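Local structure of CD180 antigen (Mus musculus, 3T6Q) at residues Ser291-Leu297 with Gln318-Phe324; Cys368-Asn374 with Glu394-Cys399; Phe568-Lys573 with Leu598-Leu603. The protein may cooperate with MD-1 and TLR4 in the innate immune response of B cells to bacterial lipopolysaccharide, leading to NF-kappa-B activation. The contacts are given in a common frame with arbitrary orientation. Where two conformers were deposited one is given. Numbering follows the deposited sequence.

All three contacts belong to the leucine-rich-repeat ectodomain, and they follow one another along the chain without interlocking. Interactions 1 and 2 each join the loops of two successive repeats, LRR 9 with LRR 10 and LRR 12 with LRR 13; their centres lie about 22 Å apart, with about 9 Å between nearest atoms. In both, an asparagine side chain hydrogen-bonds to the main chain of the adjoining repeat. Interaction 3 packs a helix against a loop in the C-terminal cap, its centre about 67 and about 55 Å from those of interactions 1 and 2. Asn374 of interaction 2 carries an N-linked sugar; the Phe324 side chain of interaction 1 is about 12 Å from a bound NAG.

Interaction 1: residues Ser291-Leu297 with Gln318-Phe324; sequences SELPSGL and QISASNF
Equivalent loops of LRR 9 and LRR 10 pack side by side, as successive turns of a leucine-rich-repeat solenoid do. Ser291-Leu297 is extended through Leu293-Ser295, with positive phi at Gly296 (57/35), which favours glycine; Gln318-Phe324 has 3-10 geometry at 318-319 and 321-323, separated by Ser320 (52/68). CA atoms pair Glu292 with Gln318 (4.8 Å), Leu293 with Ile319 (5.1 Å) and Leu297 with Asn323 (5.8 Å).

Four hydrogen bonds cross: Leu293 N to Gln318 O (2.7 Å), Ser320 OG to Leu293 O (2.8 Å), Asn323 ND2 to Pro294 O (2.9 Å) and Leu297 N to Asn323 OD1 (2.9 Å). Asn323 (chi1 m) suits its place because its amide both donates and accepts.

Among apolar contacts, Leu293 (m, t) brings CD1 to the ring edge of Phe324, 3.9 Å from CZ; Leu297 CD2 lies 4.3 Å from the same CZ.

One water bridges Ser291 O and, weakly, Gln318 NE2; another Gly296 N (2.8 Å), Ser322 OG and Asn323 OD1 (2.8 Å); a third Leu297 O and Asn323 O. Gln318 OE1 accepts from Glu314 N and Asn315 N.

Every direct bond uses a main-chain atom, so much backbone polarity is met across the repeat boundary, although buried Ile319 O lacks a partner.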
loop_
_atom_site.group_PDB
_atom_site.type_symbol
_atom_site.label_atom_id
_atom_site.label_comp_id
_atom_site.label_asym_id
_atom_site.label_seq_id
_atom_site.Cartn_x
_atom_site.Cartn_y
_atom_site.Cartn_z
ATOM N N SER A 291 3.907 -19.788 -34.676
ATOM C CA SER A 291 3.457 -19.814 -36.082
ATOM C C SER A 291 3.533 -21.242 -36.628
ATOM O O SER A 291 2.957 -21.556 -37.674
ATOM C CB SER A 291 4.318 -18.885 -36.940
ATOM O OG SER A 291 5.675 -19.262 -36.820
ATOM N N GLU A 292 4.269 -22.106 -35.921
ATOM C CA GLU A 292 4.412 -23.522 -36.315
ATOM C C GLU A 292 5.173 -24.249 -35.196
ATOM O O GLU A 292 5.848 -23.598 -34.385
ATOM C CB GLU A 292 5.185 -23.701 -37.664
ATOM C CG GLU A 292 6.672 -23.334 -37.650
ATOM C CD GLU A 292 7.340 -23.583 -39.000
ATOM O OE1 GLU A 292 8.093 -24.562 -39.132
ATOM O OE2 GLU A 292 7.092 -22.823 -39.950
ATOM N N LEU A 293 5.085 -25.575 -35.208
ATOM C CA LEU A 293 5.864 -26.427 -34.313
ATOM C C LEU A 293 6.657 -27.400 -35.180
ATOM O O LEU A 293 6.148 -27.914 -36.158
ATOM C CB LEU A 293 4.957 -27.183 -33.322
ATOM C CG LEU A 293 4.157 -26.378 -32.278
ATOM C CD1 LEU A 293 3.245 -27.280 -31.517
ATOM C CD2 LEU A 293 5.087 -25.678 -31.273
ATOM N N PRO A 294 7.930 -27.629 -34.828
ATOM C CA PRO A 294 8.779 -28.550 -35.591
ATOM C C PRO A 294 8.309 -29.975 -35.356
ATOM O O PRO A 294 7.689 -30.240 -34.319
ATOM C CB PRO A 294 10.164 -28.340 -34.954
ATOM C CG PRO A 294 9.867 -27.794 -33.590
ATOM C CD PRO A 294 8.659 -26.924 -33.773
ATOM N N SER A 295 8.573 -30.885 -36.284
ATOM C CA SER A 295 8.401 -32.308 -36.001
ATOM C C SER A 295 9.538 -32.762 -35.030
ATOM O O SER A 295 10.477 -32.028 -34.827
ATOM C CB SER A 295 8.449 -33.121 -37.294
ATOM O OG SER A 295 9.672 -32.832 -37.976
ATOM N N GLY A 296 9.447 -33.960 -34.456
ATOM C CA GLY A 296 10.433 -34.436 -33.464
ATOM C C GLY A 296 10.535 -33.477 -32.281
ATOM O O GLY A 296 11.624 -33.280 -31.748
ATOM N N LEU A 297 9.409 -32.851 -31.891
ATOM C CA LEU A 297 9.343 -31.991 -30.714
ATOM C C LEU A 297 9.257 -32.921 -29.500
ATOM O O LEU A 297 8.157 -33.220 -29.031
ATOM C CB LEU A 297 8.089 -31.074 -30.761
ATOM C CG LEU A 297 7.903 -29.990 -29.679
ATOM C CD1 LEU A 297 8.983 -28.916 -29.827
ATOM C CD2 LEU A 297 6.526 -29.317 -29.769
ATOM N N GLN A 318 0.829 -27.450 -39.438
ATOM C CA GLN A 318 1.972 -26.803 -38.792
ATOM C C GLN A 318 2.067 -27.053 -37.268
ATOM O O GLN A 318 3.057 -26.644 -36.649
ATOM C CB GLN A 318 1.957 -25.289 -39.054
ATOM C CG GLN A 318 2.283 -24.862 -40.500
ATOM C CD GLN A 318 2.099 -23.372 -40.718
ATOM O OE1 GLN A 318 1.080 -22.796 -40.337
ATOM N NE2 GLN A 318 3.078 -22.735 -41.349
ATOM N N ILE A 319 1.056 -27.691 -36.662
ATOM C CA ILE A 319 1.183 -28.079 -35.262
ATOM C C ILE A 319 1.998 -29.373 -35.140
ATOM O O ILE A 319 2.422 -29.714 -34.031
ATOM C CB ILE A 319 -0.163 -28.149 -34.480
ATOM C CG1 ILE A 319 -0.983 -29.418 -34.841
ATOM C CG2 ILE A 319 -0.978 -26.868 -34.723
ATOM C CD1 ILE A 319 -2.009 -29.838 -33.779
ATOM N N SER A 320 2.212 -30.068 -36.267
ATOM C CA SER A 320 2.948 -31.343 -36.296
ATOM C C SER A 320 2.410 -32.346 -35.278
ATOM O O SER A 320 3.099 -32.688 -34.298
ATOM C CB SER A 320 4.454 -31.090 -36.035
ATOM O OG SER A 320 5.009 -30.310 -37.093
ATOM N N ALA A 321 1.190 -32.818 -35.515
ATOM C CA ALA A 321 0.467 -33.634 -34.561
ATOM C C ALA A 321 1.144 -34.983 -34.279
ATOM O O ALA A 321 0.770 -35.671 -33.313
ATOM C CB ALA A 321 -0.963 -33.865 -35.090
ATOM N N SER A 322 2.092 -35.382 -35.144
ATOM C CA SER A 322 2.949 -36.558 -34.901
ATOM C C SER A 322 3.694 -36.410 -33.554
ATOM O O SER A 322 4.077 -37.390 -32.968
ATOM C CB SER A 322 3.964 -36.739 -36.054
ATOM O OG SER A 322 4.787 -35.557 -36.154
ATOM N N ASN A 323 3.881 -35.185 -33.068
ATOM C CA ASN A 323 4.473 -34.936 -31.750
ATOM C C ASN A 323 3.634 -35.424 -30.562
ATOM O O ASN A 323 4.157 -35.586 -29.472
ATOM C CB ASN A 323 4.687 -33.452 -31.545
ATOM C CG ASN A 323 5.749 -32.894 -32.454
ATOM O OD1 ASN A 323 6.750 -33.560 -32.755
ATOM N ND2 ASN A 323 5.547 -31.648 -32.900
ATOM N N PHE A 324 2.322 -35.591 -30.746
ATOM C CA PHE A 324 1.437 -35.778 -29.576
ATOM C C PHE A 324 0.538 -37.006 -29.716
ATOM O O PHE A 324 -0.699 -36.858 -29.658
ATOM C CB PHE A 324 0.548 -34.535 -29.376
ATOM C CG PHE A 324 1.257 -33.231 -29.630
ATOM C CD1 PHE A 324 2.212 -32.773 -28.742
ATOM C CD2 PHE A 324 0.940 -32.468 -30.750
ATOM C CE1 PHE A 324 2.863 -31.570 -28.948
ATOM C CE2 PHE A 324 1.575 -31.257 -30.958
ATOM C CZ PHE A 324 2.544 -30.821 -30.070
HETATM O O HOH W 1 2.919 -20.021 -39.923
HETATM O O HOH W 2 7.116 -35.509 -34.795
HETATM O O HOH W 3 6.704 -35.310 -28.302
#

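Interaction 2: residues Cys368-Asn374 with Glu394-Cys399; sequences CNLQLRN and EAFKEC. With NAG (2-acetamido-2-deoxy-beta-D-glucopyranose), chain T.
Asn369 lays its side chain (chi1 m, chi2 -53°) across the Glu394-Glu398 backbone. Its ND2 donates to Glu394 O (3.0 Å), while OD1 accepts from Glu398 N (3.3 Å) and weakly from Lys397 N (2.9 Å); asparagine fits because one short amide serves both polarities. The main chain adds Cys368 N to Ala395 O (2.9 Å). CA atoms pair Cys368 with Ala395 (5.5 Å) and Asn369 with Glu398 (5.4 Å).

Residues 369-371 have helical torsions without regular bonding, and type I turns span Leu370-Arg373 and Phe396-Cys399. Glu398, with chi1 and chi2 both m, points toward the first segment and folds so that OE2 accepts from Asn374 N (2.7 Å). That asparagine has positive phi (76/6) and bears the N-linked sugar, ND2 to NAG C1 at 1.5 Å; its ND2 also hydrogen-bonds to Glu347 O.

Beneath the polar layer, Cys368 SG, disulfide-bonded to Cys367 and preceded by a cis peptide, makes an oblique sulfur-aromatic contact 4.4 Å from the Phe396 ring centroid. Leu372 CD1 approaches the ring edge at Phe396 CD1 (4.4 Å) and Cys399 SG (4.0 Å).

The contact joins LRR 12 to LRR 13 in the loops leading to strands 380-382 and 404-406: Leu372 and Phe396 both rest on Leu381 of strand 380-382, and backbone bonds of Leu370 with Gly344 and Ala395 with Pro420 continue the repeat stacking.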
loop_
_atom_site.group_PDB
_atom_site.type_symbol
_atom_site.label_atom_id
_atom_site.label_comp_id
_atom_site.label_asym_id
_atom_site.label_seq_id
_atom_site.Cartn_x
_atom_site.Cartn_y
_atom_site.Cartn_z
ATOM N N CYS A 368 -16.659 -32.465 -43.185
ATOM C CA CYS A 368 -15.394 -32.376 -42.465
ATOM C C CYS A 368 -14.606 -33.689 -42.497
ATOM O O CYS A 368 -13.723 -33.865 -41.673
ATOM C CB CYS A 368 -15.655 -31.991 -41.005
ATOM S SG CYS A 368 -16.657 -30.485 -40.785
ATOM N N ASN A 369 -14.939 -34.610 -43.418
ATOM C CA ASN A 369 -14.224 -35.879 -43.539
ATOM C C ASN A 369 -12.758 -35.779 -43.870
ATOM O O ASN A 369 -11.953 -36.504 -43.289
ATOM C CB ASN A 369 -14.926 -36.782 -44.558
ATOM C CG ASN A 369 -16.358 -37.026 -44.158
ATOM O OD1 ASN A 369 -16.603 -37.462 -43.006
ATOM N ND2 ASN A 369 -17.313 -36.684 -45.044
ATOM N N LEU A 370 -12.382 -34.881 -44.778
ATOM C CA LEU A 370 -10.967 -34.765 -45.075
ATOM C C LEU A 370 -10.211 -34.160 -43.879
ATOM O O LEU A 370 -9.089 -34.575 -43.543
ATOM C CB LEU A 370 -10.759 -33.861 -46.314
ATOM C CG LEU A 370 -11.417 -34.187 -47.672
ATOM C CD1 LEU A 370 -10.650 -33.645 -48.869
ATOM C CD2 LEU A 370 -11.675 -35.656 -47.891
ATOM N N GLN A 371 -10.806 -33.122 -43.286
ATOM C CA GLN A 371 -10.154 -32.356 -42.217
ATOM C C GLN A 371 -9.967 -33.153 -40.938
ATOM O O GLN A 371 -8.935 -33.033 -40.264
ATOM C CB GLN A 371 -10.949 -31.067 -41.935
ATOM C CG GLN A 371 -11.003 -30.115 -43.150
ATOM C CD GLN A 371 -12.135 -30.414 -44.133
ATOM O OE1 GLN A 371 -12.796 -31.446 -44.049
ATOM N NE2 GLN A 371 -12.356 -29.501 -45.079
ATOM N N LEU A 372 -10.961 -33.966 -40.625
ATOM C CA LEU A 372 -10.989 -34.782 -39.405
ATOM C C LEU A 372 -10.683 -36.269 -39.681
ATOM O O LEU A 372 -11.090 -37.143 -38.899
ATOM C CB LEU A 372 -12.366 -34.674 -38.761
ATOM C CG LEU A 372 -12.874 -33.238 -38.475
ATOM C CD1 LEU A 372 -14.311 -33.328 -37.995
ATOM C CD2 LEU A 372 -11.984 -32.520 -37.489
ATOM N N ARG A 373 -10.012 -36.536 -40.802
ATOM C CA ARG A 373 -9.671 -37.917 -41.208
ATOM C C ARG A 373 -9.056 -38.695 -40.039
ATOM O O ARG A 373 -8.132 -38.210 -39.379
ATOM C CB ARG A 373 -8.699 -37.894 -42.399
ATOM C CG ARG A 373 -8.277 -39.264 -42.922
ATOM C CD ARG A 373 -7.362 -39.129 -44.139
ATOM N NE ARG A 373 -8.163 -38.744 -45.289
ATOM C CZ ARG A 373 -7.645 -38.352 -46.456
ATOM N NH1 ARG A 373 -8.452 -38.020 -47.455
ATOM N NH2 ARG A 373 -6.317 -38.319 -46.623
ATOM N N ASN A 374 -9.590 -39.881 -39.786
ATOM C CA ASN A 374 -9.056 -40.833 -38.785
ATOM C C ASN A 374 -9.354 -40.481 -37.328
ATOM O O ASN A 374 -8.820 -41.126 -36.432
ATOM C CB ASN A 374 -7.527 -41.066 -38.959
ATOM C CG ASN A 374 -7.111 -42.497 -38.610
ATOM O OD1 ASN A 374 -7.876 -43.422 -38.817
ATOM N ND2 ASN A 374 -5.920 -42.672 -38.069
ATOM N N GLU A 394 -23.510 -37.028 -44.836
ATOM C CA GLU A 394 -22.514 -37.745 -44.022
ATOM C C GLU A 394 -21.174 -37.002 -43.918
ATOM O O GLU A 394 -20.098 -37.540 -44.204
ATOM C CB GLU A 394 -22.313 -39.178 -44.492
ATOM C CG GLU A 394 -21.969 -40.070 -43.315
ATOM C CD GLU A 394 -21.793 -41.514 -43.727
ATOM O OE1 GLU A 394 -21.785 -42.387 -42.830
ATOM O OE2 GLU A 394 -21.645 -41.757 -44.943
ATOM N N ALA A 395 -21.294 -35.749 -43.498
ATOM C CA ALA A 395 -20.183 -34.841 -43.354
ATOM C C ALA A 395 -19.249 -35.212 -42.188
ATOM O O ALA A 395 -18.160 -34.677 -42.100
ATOM C CB ALA A 395 -20.731 -33.416 -43.201
ATOM N N PHE A 396 -19.671 -36.140 -41.312
ATOM C CA PHE A 396 -18.942 -36.474 -40.108
ATOM C C PHE A 396 -18.710 -37.997 -40.036
ATOM O O PHE A 396 -18.631 -38.572 -38.962
ATOM C CB PHE A 396 -19.662 -35.891 -38.870
ATOM C CG PHE A 396 -19.765 -34.369 -38.900
ATOM C CD1 PHE A 396 -18.702 -33.578 -38.448
ATOM C CD2 PHE A 396 -20.894 -33.734 -39.428
ATOM C CE1 PHE A 396 -18.781 -32.174 -38.502
ATOM C CE2 PHE A 396 -20.977 -32.356 -39.493
ATOM C CZ PHE A 396 -19.921 -31.558 -39.028
ATOM N N LYS A 397 -18.543 -38.616 -41.206
ATOM C CA LYS A 397 -18.318 -40.063 -41.301
ATOM C C LYS A 397 -17.041 -40.444 -40.561
ATOM O O LYS A 397 -16.989 -41.498 -39.946
ATOM C CB LYS A 397 -18.223 -40.492 -42.766
ATOM C CG LYS A 397 -18.170 -42.011 -42.906
ATOM C CD LYS A 397 -17.859 -42.452 -44.326
ATOM C CE LYS A 397 -16.352 -42.555 -44.499
ATOM N NZ LYS A 397 -15.985 -43.457 -45.619
ATOM N N GLU A 398 -16.027 -39.575 -40.599
ATOM C CA GLU A 398 -14.777 -39.804 -39.849
ATOM C C GLU A 398 -14.882 -39.787 -38.316
ATOM O O GLU A 398 -13.976 -40.302 -37.645
ATOM C CB GLU A 398 -13.665 -38.843 -40.313
ATOM C CG GLU A 398 -13.197 -39.082 -41.749
ATOM C CD GLU A 398 -12.555 -40.466 -41.977
ATOM O OE1 GLU A 398 -12.973 -41.164 -42.916
ATOM O OE2 GLU A 398 -11.629 -40.863 -41.229
ATOM N N CYS A 399 -15.991 -39.260 -37.771
ATOM C CA CYS A 399 -16.216 -39.216 -36.327
ATOM C C CYS A 399 -17.566 -39.725 -35.917
ATOM O O CYS A 399 -18.373 -38.961 -35.358
ATOM C CB CYS A 399 -16.104 -37.807 -35.773
ATOM S SG CYS A 399 -14.653 -36.962 -36.390
HETATM C C1 NAG T . -5.478 -44.025 -37.757
HETATM C C2 NAG T . -3.945 -44.075 -37.807
HETATM C C3 NAG T . -3.416 -45.484 -37.518
HETATM C C4 NAG T . -4.076 -46.085 -36.269
HETATM C C5 NAG T . -5.609 -45.975 -36.308
HETATM C C6 NAG T . -6.209 -46.348 -34.947
HETATM C C7 NAG T . -2.454 -42.814 -39.306
HETATM C C8 NAG T . -2.087 -42.521 -40.720
HETATM N N2 NAG T . -3.473 -43.671 -39.133
HETATM O O3 NAG T . -2.016 -45.360 -37.319
HETATM O O4 NAG T . -3.652 -47.431 -36.032
HETATM O O5 NAG T . -6.018 -44.626 -36.582
HETATM O O6 NAG T . -7.611 -46.156 -35.065
HETATM O O7 NAG T . -1.832 -42.280 -38.384
#

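Interaction 3: residues Phe568-Lys573 with Leu598-Leu603; sequences FLEWYK and LSDVTL
In the LRRCT module, the cap closing the C-terminal end of the solenoid, helix 566-574 packs against the loop after strand 587-589. Leu598 and Ser599 form a short 3-10 segment. Leu598, CA 7.4 Å from Leu569 CA, is the central apolar residue of the contact: its CB lies over the Tyr572 ring (chi1 t) in a CH-pi contact, 3.8 Å from the centroid, and its CD1 reaches Phe568 CE1 and Leu569 CD2, both at 3.7 Å. It also touches Cys561 and Cys587. Ser599, CA 6.6 Å from Lys573 CA, turns the chain polar: its N and Tyr572 OH donate to one water (3.1 and 2.7 Å), so tyrosine pairs a greasy face with a polar tip. Val601 points toward the helix and touches Cys587, while its O accepts from Lys573 NZ (2.6 Å); lysine suits this solvent-facing position because its long, flexible chain can carry the charged end to a backbone carbonyl. Thr602 then runs extended (-134/120), pointing away, before Leu603 (m, t) returns to set CD1 3.7 Å from Leu569 CD1.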
loop_
_atom_site.group_PDB
_atom_site.type_symbol
_atom_site.label_atom_id
_atom_site.label_comp_id
_atom_site.label_asym_id
_atom_site.label_seq_id
_atom_site.Cartn_x
_atom_site.Cartn_y
_atom_site.Cartn_z
ATOM N N PHE A 568 -58.873 -16.887 -20.005
ATOM C CA PHE A 568 -57.459 -16.887 -19.689
ATOM C C PHE A 568 -57.145 -16.155 -18.377
ATOM O O PHE A 568 -56.342 -16.641 -17.582
ATOM C CB PHE A 568 -56.602 -16.321 -20.850
ATOM C CG PHE A 568 -55.146 -16.187 -20.494
ATOM C CD1 PHE A 568 -54.564 -14.949 -20.321
ATOM C CD2 PHE A 568 -54.372 -17.332 -20.290
ATOM C CE1 PHE A 568 -53.222 -14.833 -19.964
ATOM C CE2 PHE A 568 -53.040 -17.229 -19.929
ATOM C CZ PHE A 568 -52.463 -15.983 -19.766
ATOM N N LEU A 569 -57.725 -14.965 -18.177
ATOM C CA LEU A 569 -57.498 -14.175 -16.967
ATOM C C LEU A 569 -57.828 -14.937 -15.668
ATOM O O LEU A 569 -57.059 -14.895 -14.709
ATOM C CB LEU A 569 -58.260 -12.839 -17.023
ATOM C CG LEU A 569 -57.815 -11.888 -18.140
ATOM C CD1 LEU A 569 -58.803 -10.732 -18.322
ATOM C CD2 LEU A 569 -56.398 -11.381 -17.888
ATOM N N GLU A 570 -58.955 -15.631 -15.666
ATOM C CA GLU A 570 -59.362 -16.503 -14.546
ATOM C C GLU A 570 -58.355 -17.669 -14.344
ATOM O O GLU A 570 -57.907 -17.941 -13.219
ATOM C CB GLU A 570 -60.776 -17.039 -14.801
ATOM C CG GLU A 570 -61.857 -15.985 -14.485
ATOM C CD GLU A 570 -63.281 -16.375 -14.905
ATOM O OE1 GLU A 570 -63.544 -17.555 -15.205
ATOM O OE2 GLU A 570 -64.157 -15.482 -14.937
ATOM N N TRP A 571 -57.986 -18.312 -15.451
ATOM C CA TRP A 571 -56.990 -19.383 -15.462
ATOM C C TRP A 571 -55.700 -18.900 -14.869
ATOM O O TRP A 571 -55.074 -19.626 -14.068
ATOM C CB TRP A 571 -56.786 -19.921 -16.887
ATOM C CG TRP A 571 -55.742 -21.007 -17.010
ATOM C CD1 TRP A 571 -55.955 -22.374 -17.048
ATOM C CD2 TRP A 571 -54.282 -20.841 -17.127
ATOM N NE1 TRP A 571 -54.771 -23.047 -17.164
ATOM C CE2 TRP A 571 -53.726 -22.191 -17.197
ATOM C CE3 TRP A 571 -53.419 -19.761 -17.134
ATOM C CZ2 TRP A 571 -52.356 -22.425 -17.313
ATOM C CZ3 TRP A 571 -52.028 -20.007 -17.237
ATOM C CH2 TRP A 571 -51.520 -21.314 -17.319
ATOM N N TYR A 572 -55.278 -17.690 -15.258
ATOM C CA TYR A 572 -54.020 -17.090 -14.815
ATOM C C TYR A 572 -53.941 -17.021 -13.294
ATOM O O TYR A 572 -52.898 -17.360 -12.707
ATOM C CB TYR A 572 -53.846 -15.697 -15.420
ATOM C CG TYR A 572 -52.472 -15.059 -15.245
ATOM C CD1 TYR A 572 -52.167 -14.279 -14.112
ATOM C CD2 TYR A 572 -51.482 -15.217 -16.214
ATOM C CE1 TYR A 572 -50.918 -13.687 -13.960
ATOM C CE2 TYR A 572 -50.245 -14.599 -16.090
ATOM C CZ TYR A 572 -49.959 -13.852 -14.955
ATOM O OH TYR A 572 -48.720 -13.256 -14.830
ATOM N N LYS A 573 -55.047 -16.605 -12.674
ATOM C CA LYS A 573 -55.162 -16.473 -11.222
ATOM C C LYS A 573 -55.153 -17.821 -10.520
ATOM O O LYS A 573 -54.684 -17.925 -9.398
ATOM C CB LYS A 573 -56.464 -15.755 -10.846
ATOM C CG LYS A 573 -56.606 -14.345 -11.392
ATOM C CD LYS A 573 -57.998 -13.765 -11.109
ATOM C CE LYS A 573 -57.984 -12.786 -9.943
ATOM N NZ LYS A 573 -57.064 -11.642 -10.227
ATOM N N LEU A 598 -50.916 -8.871 -14.708
ATOM C CA LEU A 598 -52.164 -9.616 -14.771
ATOM C C LEU A 598 -52.562 -10.149 -13.413
ATOM O O LEU A 598 -53.749 -10.357 -13.168
ATOM C CB LEU A 598 -52.125 -10.800 -15.759
ATOM C CG LEU A 598 -51.744 -10.763 -17.248
ATOM C CD1 LEU A 598 -52.684 -11.670 -18.030
ATOM C CD2 LEU A 598 -51.685 -9.401 -17.889
ATOM N N SER A 599 -51.572 -10.404 -12.551
ATOM C CA SER A 599 -51.845 -10.824 -11.170
ATOM C C SER A 599 -52.679 -9.769 -10.402
ATOM O O SER A 599 -53.431 -10.115 -9.495
ATOM C CB SER A 599 -50.548 -11.173 -10.418
ATOM O OG SER A 599 -49.632 -10.082 -10.437
ATOM N N ASP A 600 -52.585 -8.501 -10.809
ATOM C CA ASP A 600 -53.372 -7.428 -10.186
ATOM C C ASP A 600 -54.720 -7.111 -10.860
ATOM O O ASP A 600 -55.354 -6.116 -10.508
ATOM C CB ASP A 600 -52.516 -6.163 -10.043
ATOM C CG ASP A 600 -51.253 -6.415 -9.254
ATOM O OD1 ASP A 600 -51.294 -7.314 -8.383
ATOM O OD2 ASP A 600 -50.222 -5.751 -9.511
ATOM N N VAL A 601 -55.167 -7.955 -11.795
ATOM C CA VAL A 601 -56.404 -7.700 -12.539
ATOM C C VAL A 601 -57.562 -8.589 -12.085
ATOM O O VAL A 601 -57.422 -9.820 -12.046
ATOM C CB VAL A 601 -56.226 -7.911 -14.067
ATOM C CG1 VAL A 601 -57.585 -7.906 -14.778
ATOM C CG2 VAL A 601 -55.313 -6.852 -14.654
ATOM N N THR A 602 -58.708 -7.963 -11.784
ATOM C CA THR A 602 -59.973 -8.705 -11.623
ATOM C C THR A 602 -61.101 -8.005 -12.363
ATOM O O THR A 602 -61.411 -6.842 -12.087
ATOM C CB THR A 602 -60.385 -8.924 -10.144
ATOM O OG1 THR A 602 -59.220 -9.038 -9.321
ATOM C CG2 THR A 602 -61.244 -10.196 -10.002
ATOM N N LEU A 603 -61.693 -8.711 -13.316
ATOM C CA LEU A 603 -62.782 -8.160 -14.106
ATOM C C LEU A 603 -64.050 -8.822 -13.674
ATOM O O LEU A 603 -64.027 -9.938 -13.164
ATOM C CB LEU A 603 -62.597 -8.442 -15.607
ATOM C CG LEU A 603 -61.348 -7.979 -16.353
ATOM C CD1 LEU A 603 -61.544 -8.287 -17.819
ATOM C CD2 LEU A 603 -61.104 -6.508 -16.158
HETATM O O HOH W 4 -48.709 -10.737 -13.758
#